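Local coordinates for protein xyloglucan-specific endo-beta-1,4-glucanase BoGH9A (Bacteroides ovatus, PDB 6DHT) that hydrolyses internal beta-1,4-glucosidic linkages in the xyloglucan backbone, releasing xyloglucan oligosaccharides as a family 9 glycoside hydrolase, at residues A[243-248]-A[497-502]; A[248-253]-A[503-508]; A[173-178]-A[328-333]; A[493-498]-A[537-542]. All blocks are in the same frame, centred on the assembly; numbering follows the deposited sequence.

Contact 1 (A[243-248]-A[497-502]); sequences PFFEGF and HHRLSA. With MG (magnesium ion), chain X; EDO (1,2-ethanediol), chain F.
At the wall of the family 9 active-site region, F248 and R499 meet beside H497, a predicted active-site residue. The R499 chain, extended from CG to NE, passes over one face of the F248 ring; its CG lies above the ring centre, 3.6 Å from the centroid, a CH-pi contact 1° off the ring normal. F248 CE1 stands 3.5 Å above the middle of the guanidinium, whose plane is turned 33° from the ring. The loop 243-248, which follows strand 239-241 of the catalytic (alpha/alpha)6 barrel domain, is gripped through its backbone: R499 NE and NH2 each donate to E246 O at 2.9 Å, NH2 nearly along the C=O axis and NE from above the carbonyl plane. A weak bond runs from NE to G247 O. NH2 and NH1 hold the two hydroxyls of an ethanediol, probably from the crystallisation liquor, and NH1 has a second partner in G170 O. That diol presses C2 over the centre of the F245 ring, 3.4 Å above it. F248 CZ points edge-on at the H497 face, 3.6 Å from NE2, with the planes at 68°, while H497 ND1 bonds E548, the predicted proton donor. A502 CB touches F248 CD2 at 3.6 Å.

Contact 2 (A[248-253]-A[503-508]); sequences FVKPVD and SDDIED. With MG (magnesium ion), chain X.
K250 keeps CG anti to its own carbonyl carbon (chi1 -62°), runs on extended, and bends at chi4 (-85°) to bring NZ to the carboxylate of D505. The surface salt bridge joins the loop after strand 239-241 to the magnesium-binding loop that follows helix 499-503. K250 NZ lies 2.8 Å from D505 OD2, approaching from above the carboxylate plane, and the two side chains cross at about a right angle. On the way the lysine chain passes S503 O, its CG 3.2 Å from that oxygen, and NZ adds a weak bond to it. S503 sets its CB 3.4 Å from V249 C, against the backbone of the other loop; its hydroxyl is hydrogen-bonded to R499 O in the preceding turn of helix. V249 O is held by Y172 OH. D504, whose CB is directed away from the K250 loop, forms an Asx turn, OD1 accepting from I506 N. The same OD1 binds magnesium, as do I506 O and S501 O, and three waters bring the ion to six ligands. Two of the waters also bond the loop: water 3 donates to E507 O, and water 1 bridges D504 OD2 and D508 O, 2.7 and 2.8 Å away.

Contact 3 (A[173-178]-A[328-333]); sequences NKYIVN and IATGEY. With EDO (1,2-ethanediol), chain E; IMD (imidazole), chain B.
Y333 drives one edge of its ring into the face of Y175, a T-shaped pair with planes at 67° and centroids 4.9 Å apart. It packs a loop ahead of helix 339-353 against the short strand 174-175 and the start of helix 176-192, in the wall of the glycosidase active site; Y175 is the N-cap residue of that helix. With CG anti to the carbonyl carbon (chi1 -69°), the Y333 ring is directed at Y175. Y333 CE2 stands above the Y175 ring, offset toward its rim, and the closest carbons, CD2 of Y333 and CD2 of Y175, are 3.3 Å apart. At the far end of Y175, OH accepts a hydrogen bond from G331 N at 3.1 Å and is also bonded to OD2 of D171, the predicted nucleophile. N173 ND2 bonds the same D171 oxygen while resting 3.6 Å from T330 CG2, so two side chains of segment 173-178 meet one oxygen of that carboxylate. The Y333 ring is sandwiched: N178 CB makes a CH-pi contact over one face, and an ethanediol carbon sits over the opposite one. The N178 amide lies nearly parallel to the ring, and D168 ties the two residues together, OD1 bonding N178 ND2 and OD2 bonding Y333 OH. A bound imidazole, like the diol probably from the crystallisation liquor and itself bonded to E548, the predicted proton donor, gives its N3-H to Y333 OH at 2.8 Å.

Contact 4 (A[493-498]-A[537-542]); sequences PKHPHH and YVDTED
The D539 carboxylate faces the backbone of K494 and H495 so that its two oxygens receive two successive N-H groups. CG is anti to the backbone N (chi1 -177°), and the donors come on the syn sides: K494 N to OD2 at 2.8 Å in an almost straight bond, H495 N to OD1 at 2.9 Å. OD1 is also bonded to N547 ND2, so the position of this predicted active-site residue is fixed from both the loop and the neighbouring helix. The H495 side chain crosses that of D539 at about a right angle, and its ring is turned 64° from the carboxylate of E541. E541 bends at chi2 (83°), which sets CD beside H495 CB, and OE2 accepts from ND1 at 2.7 Å, a His-carboxylate hydrogen bond. OE2 lies at the edge of the ring, in its plane, while ND1 comes from the syn side, tilted out of the carboxylate plane. The H497 ring brings an edge to the E541 backbone, CD2 lying 3.0 Å from E541 O, and H497 CA makes a CA-H...O contact with that oxygen. Y537 crosses P493 at about a right angle, with its OH 3.4 Å from P493 CB and bonded to N547. Both segments run in loops: 493-498 leads directly into helix 499-503, with H498 at its N-cap, and 537-542 leads to the short helix 544-547, whose N547 bonds the Y537 and D539 side chains and the H497 backbone.

Contact 3 is the most buried, contacts 1 and 4 are partly buried, and contact 2 lies at the surface. Contacts 1 and 2 use successive parts of the loop after strand 239-241, share F248 and meet the same magnesium ion, yet the first depends on an arginine packed against aromatic rings and the second on an outlying salt bridge. Contact 4 shares H497 and H498 with contact 1 and replaces ring packing with carboxylates holding backbone N-H groups and a histidine. Contact 3, built on paired tyrosines, touches contact 1 where F245 packs on T330 and G331, but stays about 10 Å from contacts 2 and 4 at nearest atoms.

Contact 1 (A[243-248]-A[497-502])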
# COMPACT_ATOMS: atom_id res chain seq x y z
N PRO A 243 -20.19 -1.65 16.49
CA PRO A 243 -20.07 -0.39 17.24
C PRO A 243 -18.71 -0.22 17.93
O PRO A 243 -18.18 0.90 18.00
CB PRO A 243 -21.18 -0.52 18.30
CG PRO A 243 -22.19 -1.37 17.63
CD PRO A 243 -21.40 -2.40 16.86
N PHE A 244 -18.16 -1.31 18.46
CA PHE A 244 -16.85 -1.31 19.08
C PHE A 244 -15.91 -2.27 18.34
O PHE A 244 -16.35 -3.26 17.77
CB PHE A 244 -16.91 -1.78 20.55
CG PHE A 244 -17.63 -0.84 21.48
CD1 PHE A 244 -16.98 0.29 21.97
CD2 PHE A 244 -18.93 -1.10 21.88
CE1 PHE A 244 -17.64 1.16 22.83
CE2 PHE A 244 -19.59 -0.24 22.74
CZ PHE A 244 -18.94 0.89 23.22
N PHE A 245 -14.62 -2.01 18.44
CA PHE A 245 -13.65 -3.01 18.02
C PHE A 245 -13.85 -4.26 18.85
O PHE A 245 -14.07 -4.17 20.06
CB PHE A 245 -12.22 -2.50 18.22
CG PHE A 245 -11.82 -1.42 17.28
CD1 PHE A 245 -11.85 -1.62 15.90
CD2 PHE A 245 -11.32 -0.22 17.77
CE1 PHE A 245 -11.45 -0.62 15.03
CE2 PHE A 245 -10.90 0.78 16.92
CZ PHE A 245 -10.95 0.57 15.52
N GLU A 246 -13.80 -5.41 18.20
CA GLU A 246 -13.78 -6.71 18.85
C GLU A 246 -12.49 -6.94 19.61
O GLU A 246 -11.47 -6.28 19.40
CB GLU A 246 -13.96 -7.81 17.80
CG GLU A 246 -15.23 -7.72 16.98
CD GLU A 246 -16.49 -8.22 17.68
OE1 GLU A 246 -16.52 -8.28 18.94
OE2 GLU A 246 -17.47 -8.56 16.97
N GLY A 247 -12.51 -7.91 20.52
CA GLY A 247 -11.29 -8.36 21.14
C GLY A 247 -10.46 -9.14 20.14
O GLY A 247 -10.83 -9.23 18.94
N PHE A 248 -9.36 -9.69 20.61
CA PHE A 248 -8.45 -10.49 19.78
C PHE A 248 -8.96 -11.93 19.70
O PHE A 248 -8.39 -12.86 20.28
CB PHE A 248 -7.00 -10.32 20.24
CG PHE A 248 -6.37 -9.07 19.71
CD1 PHE A 248 -6.96 -7.83 19.94
CD2 PHE A 248 -5.27 -9.12 18.86
CE1 PHE A 248 -6.43 -6.67 19.41
CE2 PHE A 248 -4.73 -7.95 18.32
CZ PHE A 248 -5.32 -6.73 18.60
N HIS A 497 0.29 -6.64 15.26
CA HIS A 497 -0.99 -6.24 15.78
C HIS A 497 -2.00 -6.52 14.69
O HIS A 497 -2.31 -5.66 13.86
CB HIS A 497 -0.94 -4.75 16.15
CG HIS A 497 -2.24 -4.19 16.64
ND1 HIS A 497 -3.21 -3.70 15.80
CD2 HIS A 497 -2.73 -4.02 17.90
CE1 HIS A 497 -4.25 -3.29 16.50
NE2 HIS A 497 -3.97 -3.47 17.79
N HIS A 498 -2.50 -7.75 14.70
CA HIS A 498 -3.33 -8.27 13.60
C HIS A 498 -4.23 -9.31 14.22
O HIS A 498 -3.76 -10.38 14.60
CB HIS A 498 -2.40 -8.92 12.57
CG HIS A 498 -3.07 -9.35 11.31
ND1 HIS A 498 -2.59 -10.39 10.53
CD2 HIS A 498 -4.13 -8.85 10.64
CE1 HIS A 498 -3.35 -10.52 9.45
NE2 HIS A 498 -4.29 -9.59 9.49
N ARG A 499 -5.51 -9.02 14.31
CA ARG A 499 -6.40 -9.96 14.99
C ARG A 499 -6.40 -11.33 14.31
O ARG A 499 -6.48 -12.35 14.99
CB ARG A 499 -7.81 -9.42 15.13
CG ARG A 499 -7.97 -8.35 16.23
CD ARG A 499 -9.33 -7.70 16.16
NE ARG A 499 -9.55 -6.73 17.23
CZ ARG A 499 -9.02 -5.52 17.26
NH1 ARG A 499 -8.19 -5.13 16.29
NH2 ARG A 499 -9.30 -4.69 18.26
N LEU A 500 -6.27 -11.40 12.98
CA LEU A 500 -6.21 -12.72 12.36
C LEU A 500 -5.01 -13.55 12.80
O LEU A 500 -5.15 -14.71 13.18
CB LEU A 500 -6.20 -12.61 10.84
CG LEU A 500 -7.50 -12.23 10.14
CD1 LEU A 500 -7.27 -12.10 8.62
CD2 LEU A 500 -8.63 -13.21 10.37
N SER A 501 -3.81 -12.98 12.73
CA SER A 501 -2.61 -13.72 13.13
C SER A 501 -2.60 -14.02 14.63
O SER A 501 -2.02 -15.02 15.08
CB SER A 501 -1.33 -12.97 12.77
OG SER A 501 -1.18 -12.88 11.35
N ALA A 502 -3.20 -13.13 15.42
CA ALA A 502 -3.10 -13.24 16.88
C ALA A 502 -4.08 -14.25 17.42
O ALA A 502 -3.85 -14.82 18.49
CB ALA A 502 -3.31 -11.86 17.54
MG MG X . -0.89 -16.76 14.97
C1 EDO F . -7.64 -1.12 17.83
O1 EDO F . -7.98 -2.24 18.68
C2 EDO F . -8.04 -1.35 16.37
O2 EDO F . -7.28 -2.45 15.86
O HOH W 1 -0.62 -16.49 12.86
O HOH W 2 -1.42 -17.24 16.91
O HOH W 3 0.75 -15.69 15.33

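Contact 2 (A[248-253]-A[503-508])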
# COMPACT_ATOMS: atom_id res chain seq x y z
N PHE A 248 -9.36 -9.69 20.61
CA PHE A 248 -8.45 -10.49 19.78
C PHE A 248 -8.96 -11.93 19.70
O PHE A 248 -8.39 -12.86 20.28
CB PHE A 248 -7.00 -10.32 20.24
CG PHE A 248 -6.37 -9.07 19.71
CD1 PHE A 248 -6.96 -7.83 19.94
CD2 PHE A 248 -5.27 -9.12 18.86
CE1 PHE A 248 -6.43 -6.67 19.41
CE2 PHE A 248 -4.73 -7.95 18.32
CZ PHE A 248 -5.32 -6.73 18.60
N VAL A 249 -10.04 -12.08 18.93
CA VAL A 249 -10.73 -13.35 18.77
C VAL A 249 -10.83 -13.70 17.30
O VAL A 249 -10.67 -12.83 16.44
CB VAL A 249 -12.14 -13.29 19.36
CG1 VAL A 249 -12.07 -12.91 20.85
CG2 VAL A 249 -13.01 -12.31 18.64
N LYS A 250 -11.09 -14.97 17.01
CA LYS A 250 -11.23 -15.42 15.63
C LYS A 250 -12.50 -14.84 15.01
O LYS A 250 -13.47 -14.56 15.70
CB LYS A 250 -11.32 -16.94 15.57
CG LYS A 250 -10.13 -17.70 16.06
CD LYS A 250 -10.51 -19.19 16.22
CE LYS A 250 -9.48 -19.99 17.00
NZ LYS A 250 -8.40 -20.47 16.12
N PRO A 251 -12.51 -14.65 13.68
CA PRO A 251 -13.74 -14.13 13.08
C PRO A 251 -15.02 -14.92 13.42
O PRO A 251 -16.07 -14.32 13.67
CB PRO A 251 -13.44 -14.19 11.58
CG PRO A 251 -11.98 -14.00 11.50
CD PRO A 251 -11.41 -14.70 12.71
N VAL A 252 -14.94 -16.24 13.47
CA VAL A 252 -16.13 -17.05 13.76
C VAL A 252 -16.66 -16.84 15.18
O VAL A 252 -17.82 -17.16 15.46
CB VAL A 252 -15.88 -18.54 13.51
CG1 VAL A 252 -15.67 -18.79 12.03
CG2 VAL A 252 -14.72 -19.04 14.32
N ASP A 253 -15.83 -16.29 16.06
CA ASP A 253 -16.25 -16.01 17.44
C ASP A 253 -16.74 -14.57 17.67
O ASP A 253 -17.09 -14.18 18.80
CB ASP A 253 -15.10 -16.36 18.38
CG ASP A 253 -14.71 -17.83 18.29
OD1 ASP A 253 -15.62 -18.66 18.06
OD2 ASP A 253 -13.53 -18.17 18.40
N SER A 503 -5.18 -14.49 16.72
CA SER A 503 -6.23 -15.36 17.23
C SER A 503 -6.26 -16.74 16.60
O SER A 503 -7.06 -17.58 17.00
CB SER A 503 -7.60 -14.72 17.07
OG SER A 503 -7.93 -14.57 15.70
N ASP A 504 -5.42 -16.97 15.60
CA ASP A 504 -5.34 -18.31 15.05
C ASP A 504 -4.47 -19.08 16.02
O ASP A 504 -4.04 -18.53 17.02
CB ASP A 504 -4.84 -18.33 13.60
CG ASP A 504 -3.42 -17.81 13.42
OD1 ASP A 504 -2.62 -17.76 14.38
OD2 ASP A 504 -3.08 -17.47 12.27
N ASP A 505 -4.23 -20.33 15.73
CA ASP A 505 -3.44 -21.12 16.65
C ASP A 505 -2.15 -21.49 15.94
O ASP A 505 -1.64 -22.58 16.09
CB ASP A 505 -4.25 -22.32 17.12
CG ASP A 505 -5.54 -21.89 17.84
OD1 ASP A 505 -5.46 -21.12 18.83
OD2 ASP A 505 -6.64 -22.31 17.40
N ILE A 506 -1.64 -20.53 15.17
CA ILE A 506 -0.43 -20.70 14.38
C ILE A 506 0.61 -19.70 14.84
O ILE A 506 0.33 -18.50 14.94
CB ILE A 506 -0.74 -20.52 12.88
CG1 ILE A 506 -1.77 -21.56 12.45
CG2 ILE A 506 0.53 -20.65 12.06
CD1 ILE A 506 -2.53 -21.19 11.24
N GLU A 507 1.79 -20.18 15.19
CA GLU A 507 2.84 -19.33 15.75
C GLU A 507 3.27 -18.28 14.72
O GLU A 507 3.28 -17.08 15.01
CB GLU A 507 4.04 -20.18 16.19
CG GLU A 507 5.23 -19.35 16.68
CD GLU A 507 6.37 -20.20 17.22
OE1 GLU A 507 6.16 -21.40 17.50
OE2 GLU A 507 7.49 -19.66 17.36
N ASP A 508 3.63 -18.70 13.52
CA ASP A 508 4.09 -17.74 12.53
C ASP A 508 2.93 -16.86 12.09
O ASP A 508 1.81 -17.34 11.88
CB ASP A 508 4.69 -18.45 11.33
CG ASP A 508 6.04 -19.04 11.62
OD1 ASP A 508 6.70 -18.60 12.60
OD2 ASP A 508 6.44 -19.94 10.86
MG MG X . -0.89 -16.76 14.97
O HOH W 1 -0.62 -16.49 12.86
O HOH W 2 -1.42 -17.24 16.91
O HOH W 3 0.75 -15.69 15.33

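Contact 3 (A[173-178]-A[328-333])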
# COMPACT_ATOMS: atom_id res chain seq x y z
N ASN A 173 -13.45 -4.57 10.46
CA ASN A 173 -14.41 -3.70 9.79
C ASN A 173 -14.00 -3.38 8.35
O ASN A 173 -12.86 -3.66 7.98
CB ASN A 173 -14.58 -2.46 10.65
CG ASN A 173 -14.98 -2.83 12.07
OD1 ASN A 173 -16.08 -3.34 12.28
ND2 ASN A 173 -14.06 -2.68 13.02
N LYS A 174 -14.91 -2.86 7.55
CA LYS A 174 -14.68 -2.66 6.11
C LYS A 174 -15.00 -1.22 5.80
O LYS A 174 -16.11 -0.76 6.08
CB LYS A 174 -15.55 -3.60 5.29
CG LYS A 174 -15.40 -5.06 5.71
CD LYS A 174 -16.10 -6.04 4.83
CE LYS A 174 -17.59 -5.75 4.73
NZ LYS A 174 -18.33 -6.89 4.14
N TYR A 175 -14.07 -0.48 5.21
CA TYR A 175 -14.18 0.96 5.06
C TYR A 175 -14.05 1.37 3.59
O TYR A 175 -13.08 0.99 2.93
CB TYR A 175 -13.07 1.65 5.83
CG TYR A 175 -12.93 1.26 7.30
CD1 TYR A 175 -12.33 0.06 7.68
CD2 TYR A 175 -13.35 2.12 8.34
CE1 TYR A 175 -12.16 -0.30 9.01
CE2 TYR A 175 -13.19 1.76 9.67
CZ TYR A 175 -12.59 0.56 10.01
OH TYR A 175 -12.41 0.22 11.35
N ILE A 176 -14.99 2.15 3.08
CA ILE A 176 -14.99 2.53 1.67
C ILE A 176 -13.83 3.46 1.30
O ILE A 176 -13.18 3.29 0.25
CB ILE A 176 -16.34 3.19 1.30
CG1 ILE A 176 -17.48 2.15 1.23
CG2 ILE A 176 -16.23 3.88 -0.06
CD1 ILE A 176 -17.36 1.13 0.11
N VAL A 177 -13.51 4.42 2.14
CA VAL A 177 -12.43 5.35 1.84
C VAL A 177 -11.13 4.58 1.70
O VAL A 177 -10.41 4.69 0.67
CB VAL A 177 -12.33 6.46 2.88
CG1 VAL A 177 -11.01 7.20 2.81
CG2 VAL A 177 -13.50 7.43 2.70
N ASN A 178 -10.80 3.78 2.70
CA ASN A 178 -9.50 3.15 2.70
C ASN A 178 -9.41 2.07 1.63
O ASN A 178 -8.37 1.94 0.96
CB ASN A 178 -9.20 2.56 4.07
CG ASN A 178 -7.73 2.35 4.27
OD1 ASN A 178 -6.93 3.22 3.94
ND2 ASN A 178 -7.37 1.18 4.76
N ILE A 328 -20.56 4.66 17.52
CA ILE A 328 -19.59 3.94 16.70
C ILE A 328 -18.20 4.38 17.10
O ILE A 328 -17.93 5.58 17.16
CB ILE A 328 -19.81 4.27 15.21
CG1 ILE A 328 -21.26 4.00 14.80
CG2 ILE A 328 -18.82 3.48 14.34
CD1 ILE A 328 -21.70 2.57 14.89
N ALA A 329 -17.29 3.45 17.39
CA ALA A 329 -15.96 3.80 17.89
C ALA A 329 -14.79 3.16 17.13
O ALA A 329 -13.67 3.14 17.61
CB ALA A 329 -15.85 3.42 19.37
N THR A 330 -15.09 2.67 15.93
CA THR A 330 -14.09 2.03 15.08
C THR A 330 -13.45 3.10 14.18
O THR A 330 -13.70 4.27 14.37
CB THR A 330 -14.73 0.95 14.26
OG1 THR A 330 -15.77 1.53 13.48
CG2 THR A 330 -15.33 -0.13 15.16
N GLY A 331 -12.64 2.70 13.20
CA GLY A 331 -11.81 3.67 12.48
C GLY A 331 -12.59 4.81 11.83
O GLY A 331 -13.58 4.57 11.15
N GLU A 332 -12.15 6.04 12.05
CA GLU A 332 -12.92 7.18 11.56
C GLU A 332 -12.73 7.42 10.07
O GLU A 332 -13.71 7.60 9.35
CB GLU A 332 -12.58 8.46 12.32
CG GLU A 332 -13.51 9.59 11.93
CD GLU A 332 -13.28 10.86 12.74
OE1 GLU A 332 -12.10 11.15 13.04
OE2 GLU A 332 -14.29 11.55 13.05
N TYR A 333 -11.47 7.44 9.62
CA TYR A 333 -11.15 7.87 8.24
C TYR A 333 -11.89 9.16 7.93
O TYR A 333 -12.66 9.23 6.97
CB TYR A 333 -11.48 6.80 7.19
CG TYR A 333 -10.56 5.59 7.29
CD1 TYR A 333 -9.24 5.67 6.85
CD2 TYR A 333 -11.00 4.40 7.83
CE1 TYR A 333 -8.38 4.58 6.96
CE2 TYR A 333 -10.14 3.30 7.95
CZ TYR A 333 -8.82 3.41 7.49
OH TYR A 333 -7.95 2.37 7.59
C1 EDO E . -7.96 4.95 10.58
O1 EDO E . -8.04 4.54 11.95
C2 EDO E . -7.76 6.46 10.51
O2 EDO E . -8.94 7.14 10.97
N1 IMD B . -4.75 0.52 10.42
C2 IMD B . -5.89 0.93 9.82
N3 IMD B . -5.56 1.87 8.90
C4 IMD B . -4.22 2.06 8.93
C5 IMD B . -3.71 1.21 9.90

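Contact 4 (A[493-498]-A[537-542])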
# COMPACT_ATOMS: atom_id res chain seq x y z
N PRO A 493 8.83 -9.22 11.58
CA PRO A 493 7.89 -9.22 12.71
C PRO A 493 7.20 -10.56 12.90
O PRO A 493 6.62 -11.12 11.98
CB PRO A 493 6.89 -8.12 12.35
CG PRO A 493 7.59 -7.30 11.27
CD PRO A 493 8.40 -8.28 10.52
N LYS A 494 7.26 -11.08 14.12
CA LYS A 494 6.60 -12.34 14.46
C LYS A 494 5.33 -12.13 15.29
O LYS A 494 4.56 -13.09 15.52
CB LYS A 494 7.60 -13.20 15.25
CG LYS A 494 8.83 -13.62 14.48
CD LYS A 494 8.48 -14.61 13.37
CE LYS A 494 9.66 -14.88 12.45
NZ LYS A 494 10.74 -15.68 13.08
N HIS A 495 5.07 -10.89 15.69
CA HIS A 495 3.96 -10.56 16.61
C HIS A 495 3.14 -9.36 16.17
O HIS A 495 2.88 -8.46 16.94
CB HIS A 495 4.55 -10.32 18.01
CG HIS A 495 5.27 -11.51 18.54
ND1 HIS A 495 4.61 -12.64 18.98
CD2 HIS A 495 6.59 -11.79 18.61
CE1 HIS A 495 5.50 -13.55 19.33
NE2 HIS A 495 6.71 -13.06 19.14
N PRO A 496 2.72 -9.33 14.90
CA PRO A 496 1.97 -8.15 14.45
C PRO A 496 0.68 -7.91 15.20
O PRO A 496 0.03 -8.84 15.67
CB PRO A 496 1.69 -8.46 12.96
CG PRO A 496 1.70 -9.96 12.92
CD PRO A 496 2.79 -10.37 13.86
N HIS A 497 0.29 -6.64 15.26
CA HIS A 497 -0.99 -6.24 15.78
C HIS A 497 -2.00 -6.52 14.69
O HIS A 497 -2.31 -5.66 13.86
CB HIS A 497 -0.94 -4.75 16.15
CG HIS A 497 -2.24 -4.19 16.64
ND1 HIS A 497 -3.21 -3.70 15.80
CD2 HIS A 497 -2.73 -4.02 17.90
CE1 HIS A 497 -4.25 -3.29 16.50
NE2 HIS A 497 -3.97 -3.47 17.79
N HIS A 498 -2.50 -7.75 14.70
CA HIS A 498 -3.33 -8.27 13.60
C HIS A 498 -4.23 -9.31 14.22
O HIS A 498 -3.76 -10.38 14.60
CB HIS A 498 -2.40 -8.92 12.57
CG HIS A 498 -3.07 -9.35 11.31
ND1 HIS A 498 -2.59 -10.39 10.53
CD2 HIS A 498 -4.13 -8.85 10.64
CE1 HIS A 498 -3.35 -10.52 9.45
NE2 HIS A 498 -4.29 -9.59 9.49
N TYR A 537 10.13 1.10 17.72
CA TYR A 537 9.38 -0.00 17.13
C TYR A 537 9.45 -1.18 18.11
O TYR A 537 10.52 -1.49 18.62
CB TYR A 537 10.00 -0.39 15.74
CG TYR A 537 9.45 -1.71 15.25
CD1 TYR A 537 8.17 -1.79 14.73
CD2 TYR A 537 10.19 -2.88 15.35
CE1 TYR A 537 7.63 -2.98 14.35
CE2 TYR A 537 9.64 -4.10 14.99
CZ TYR A 537 8.37 -4.12 14.46
OH TYR A 537 7.79 -5.32 14.12
N VAL A 538 8.30 -1.80 18.36
CA VAL A 538 8.23 -3.03 19.13
C VAL A 538 7.40 -4.08 18.40
O VAL A 538 6.29 -3.83 17.97
CB VAL A 538 7.62 -2.80 20.57
CG1 VAL A 538 8.61 -2.06 21.43
CG2 VAL A 538 6.29 -2.07 20.51
N ASP A 539 7.96 -5.29 18.34
CA ASP A 539 7.28 -6.42 17.72
C ASP A 539 6.46 -7.17 18.78
O ASP A 539 6.83 -8.26 19.24
CB ASP A 539 8.31 -7.31 17.05
CG ASP A 539 7.68 -8.49 16.32
OD1 ASP A 539 6.49 -8.39 15.94
OD2 ASP A 539 8.42 -9.50 16.16
N THR A 540 5.35 -6.54 19.16
CA THR A 540 4.40 -7.16 20.07
C THR A 540 3.00 -6.91 19.56
O THR A 540 2.73 -5.88 18.91
CB THR A 540 4.59 -6.61 21.53
OG1 THR A 540 4.35 -5.20 21.55
CG2 THR A 540 5.97 -6.90 22.07
N GLU A 541 2.09 -7.84 19.84
CA GLU A 541 0.75 -7.79 19.29
C GLU A 541 -0.08 -6.60 19.78
O GLU A 541 -1.08 -6.22 19.16
CB GLU A 541 -0.04 -9.07 19.57
CG GLU A 541 0.45 -10.34 18.87
CD GLU A 541 1.60 -11.07 19.54
OE1 GLU A 541 2.23 -10.53 20.47
OE2 GLU A 541 1.92 -12.20 19.09
N ASP A 542 0.29 -6.04 20.94
CA ASP A 542 -0.44 -4.90 21.47
C ASP A 542 0.00 -3.56 20.88
O ASP A 542 -0.58 -2.53 21.18
CB ASP A 542 -0.34 -4.82 23.01
CG ASP A 542 1.09 -4.72 23.52
OD1 ASP A 542 2.04 -5.05 22.77
OD2 ASP A 542 1.29 -4.36 24.72